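Local atomic coordinates of transcription factor TAU subunit SFC1 (Schizosaccharomyces pombe, PDB entry 4BJJ), a protein that is a TFIIIC subunit that helps activate tRNA and 5S RNA genes by binding box A promoter DNA within the tauA part of the complex. Residues F101-A105 / D106-S110. The protein carries 3 engineered substitutions. Numbering follows the deposited sequence.
Sequences FRDMA and DFQYS
Phe107 presents one ring edge to the backbone of Phe101: CD2 sits 3.1 Å from Phe101 O, with the oxygen close to the ring plane, so that the polarised C-H edge rather than the pi cloud meets the carbonyl. One face is covered by the residue just before it, Asp106 CB standing 3.7 Å above the plane of the Phe107 ring, over its centre. With CG on the far side from its own carbonyl carbon (chi1 -47°), the Phe107 ring is carried back alongside the start of the preceding turn. The other flat pair is polar: the Asp103 carboxylate and Gln108 amide run side by side in the same direction, their planes 76° apart, Asp103 OD1 lying 3.6 Å from Gln108 CD.

Two consecutive reversals bring these groups together. A type II beta turn spans Phe101 to Met104, with Asp103 in the left-handed region (phi 79°), and a second bend is closed by a weak hydrogen bond from Phe107 N to Met104 O (3.3 Å).

This C-terminal loop of the Sfc7-interacting piece of the subunit follows strand 88-100 and folds back against its neighbours. Phe107 packs on Leu56, Leu58 and Pro19; with an alanine here the Phe101 carbonyl would probably lose its aromatic edge and a gap would open beside the two leucines. Arg102 binds the His18 carbonyl of strand 12-18 and forms a salt bridge with an acidic side chain on the partner protein's chain. Phe101, which also meets Pro19, lies against Leu56 of strand 55-56 and Ala70 of strand 68-73, and Met104 against Val68 and Arg71 of the latter.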
loop_
_atom_site.group_PDB
_atom_site.type_symbol
_atom_site.label_atom_id
_atom_site.label_comp_id
_atom_site.label_asym_id
_atom_site.label_seq_id
_atom_site.Cartn_x
_atom_site.Cartn_y
_atom_site.Cartn_z
ATOM N N PHE A 101 -4.062 0.212 -10.721
ATOM C CA PHE A 101 -4.629 -0.609 -11.764
ATOM C C PHE A 101 -6.020 -1.105 -11.373
ATOM O O PHE A 101 -6.875 -1.225 -12.235
ATOM C CB PHE A 101 -3.712 -1.782 -12.087
ATOM C CG PHE A 101 -2.518 -1.404 -12.861
ATOM C CD1 PHE A 101 -2.641 -0.960 -14.161
ATOM C CD2 PHE A 101 -1.269 -1.496 -12.300
ATOM C CE1 PHE A 101 -1.532 -0.611 -14.885
ATOM C CE2 PHE A 101 -0.156 -1.147 -13.030
ATOM C CZ PHE A 101 -0.288 -0.711 -14.337
ATOM N N ARG A 102 -6.258 -1.395 -10.088
ATOM C CA ARG A 102 -7.614 -1.777 -9.651
ATOM C C ARG A 102 -8.547 -0.605 -9.795
ATOM O O ARG A 102 -8.119 0.542 -9.698
ATOM C CB ARG A 102 -7.634 -2.235 -8.198
ATOM C CG ARG A 102 -6.647 -3.318 -7.932
ATOM C CD ARG A 102 -6.926 -4.035 -6.661
ATOM N NE ARG A 102 -6.365 -3.351 -5.512
ATOM C CZ ARG A 102 -5.181 -3.619 -4.966
ATOM N NH1 ARG A 102 -4.382 -4.553 -5.476
ATOM N NH2 ARG A 102 -4.801 -2.943 -3.890
ATOM N N ASP A 103 -9.808 -0.902 -10.065
ATOM C CA ASP A 103 -10.865 0.109 -10.081
ATOM C C ASP A 103 -10.911 0.963 -11.359
ATOM O O ASP A 103 -11.774 1.834 -11.505
ATOM C CB ASP A 103 -10.798 1.002 -8.835
ATOM C CG ASP A 103 -12.046 1.848 -8.662
ATOM O OD1 ASP A 103 -13.135 1.271 -8.426
ATOM O OD2 ASP A 103 -11.933 3.087 -8.777
ATOM N N MET A 104 -9.995 0.716 -12.286
ATOM C CA MET A 104 -10.174 1.243 -13.622
ATOM C C MET A 104 -11.300 0.401 -14.215
ATOM O O MET A 104 -11.565 -0.702 -13.729
ATOM C CB MET A 104 -8.892 1.124 -14.441
ATOM C CG MET A 104 -7.654 1.620 -13.712
ATOM S SD MET A 104 -6.189 1.626 -14.769
ATOM C CE MET A 104 -6.577 3.008 -15.840
ATOM N N ALA A 105 -11.967 0.918 -15.245
ATOM C CA ALA A 105 -13.149 0.266 -15.809
ATOM C C ALA A 105 -12.889 -1.181 -16.232
ATOM O O ALA A 105 -13.803 -2.003 -16.184
ATOM C CB ALA A 105 -13.698 1.078 -16.985
ATOM N N ASP A 106 -11.649 -1.489 -16.625
ATOM C CA ASP A 106 -11.302 -2.809 -17.191
ATOM C C ASP A 106 -11.416 -3.975 -16.209
ATOM O O ASP A 106 -11.853 -5.076 -16.579
ATOM C CB ASP A 106 -9.878 -2.793 -17.768
ATOM C CG ASP A 106 -9.641 -1.622 -18.687
ATOM O OD1 ASP A 106 -9.980 -0.488 -18.286
ATOM O OD2 ASP A 106 -9.115 -1.827 -19.799
ATOM N N PHE A 107 -11.023 -3.717 -14.962
ATOM C CA PHE A 107 -10.833 -4.764 -13.967
ATOM C C PHE A 107 -11.887 -4.792 -12.851
ATOM O O PHE A 107 -11.655 -5.378 -11.795
ATOM C CB PHE A 107 -9.439 -4.609 -13.367
ATOM C CG PHE A 107 -8.380 -4.411 -14.396
ATOM C CD1 PHE A 107 -8.166 -5.368 -15.379
ATOM C CD2 PHE A 107 -7.606 -3.258 -14.403
ATOM C CE1 PHE A 107 -7.190 -5.175 -16.352
ATOM C CE2 PHE A 107 -6.628 -3.058 -15.367
ATOM C CZ PHE A 107 -6.420 -4.016 -16.340
ATOM N N GLN A 108 -13.047 -4.185 -13.082
ATOM C CA GLN A 108 -14.065 -4.140 -12.050
ATOM C C GLN A 108 -14.752 -5.508 -11.905
ATOM O O GLN A 108 -15.043 -6.184 -12.902
ATOM C CB GLN A 108 -15.076 -3.027 -12.325
ATOM C CG GLN A 108 -15.596 -2.364 -11.040
ATOM C CD GLN A 108 -14.575 -1.427 -10.402
ATOM O OE1 GLN A 108 -13.678 -0.917 -11.076
ATOM N NE2 GLN A 108 -14.702 -1.206 -9.096
ATOM N N TYR A 109 -15.002 -5.900 -10.652
ATOM C CA TYR A 109 -15.530 -7.225 -10.335
ATOM C C TYR A 109 -16.330 -7.197 -9.024
ATOM O O TYR A 109 -15.813 -6.816 -7.980
ATOM C CB TYR A 109 -14.375 -8.239 -10.252
ATOM C CG TYR A 109 -14.845 -9.670 -10.135
ATOM C CD1 TYR A 109 -15.151 -10.414 -11.274
ATOM C CD2 TYR A 109 -15.014 -10.272 -8.878
ATOM C CE1 TYR A 109 -15.603 -11.718 -11.169
ATOM C CE2 TYR A 109 -15.463 -11.581 -8.765
ATOM C CZ TYR A 109 -15.753 -12.294 -9.915
ATOM O OH TYR A 109 -16.193 -13.587 -9.827
ATOM N N SER A 110 -17.595 -7.601 -9.089
ATOM C CA SER A 110 -18.481 -7.566 -7.929
ATOM C C SER A 110 -19.496 -8.699 -7.974
ATOM O O SER A 110 -19.561 -9.520 -7.063
ATOM C CB SER A 110 -19.220 -6.233 -7.874
ATOM O OG SER A 110 -20.022 -6.150 -6.709
#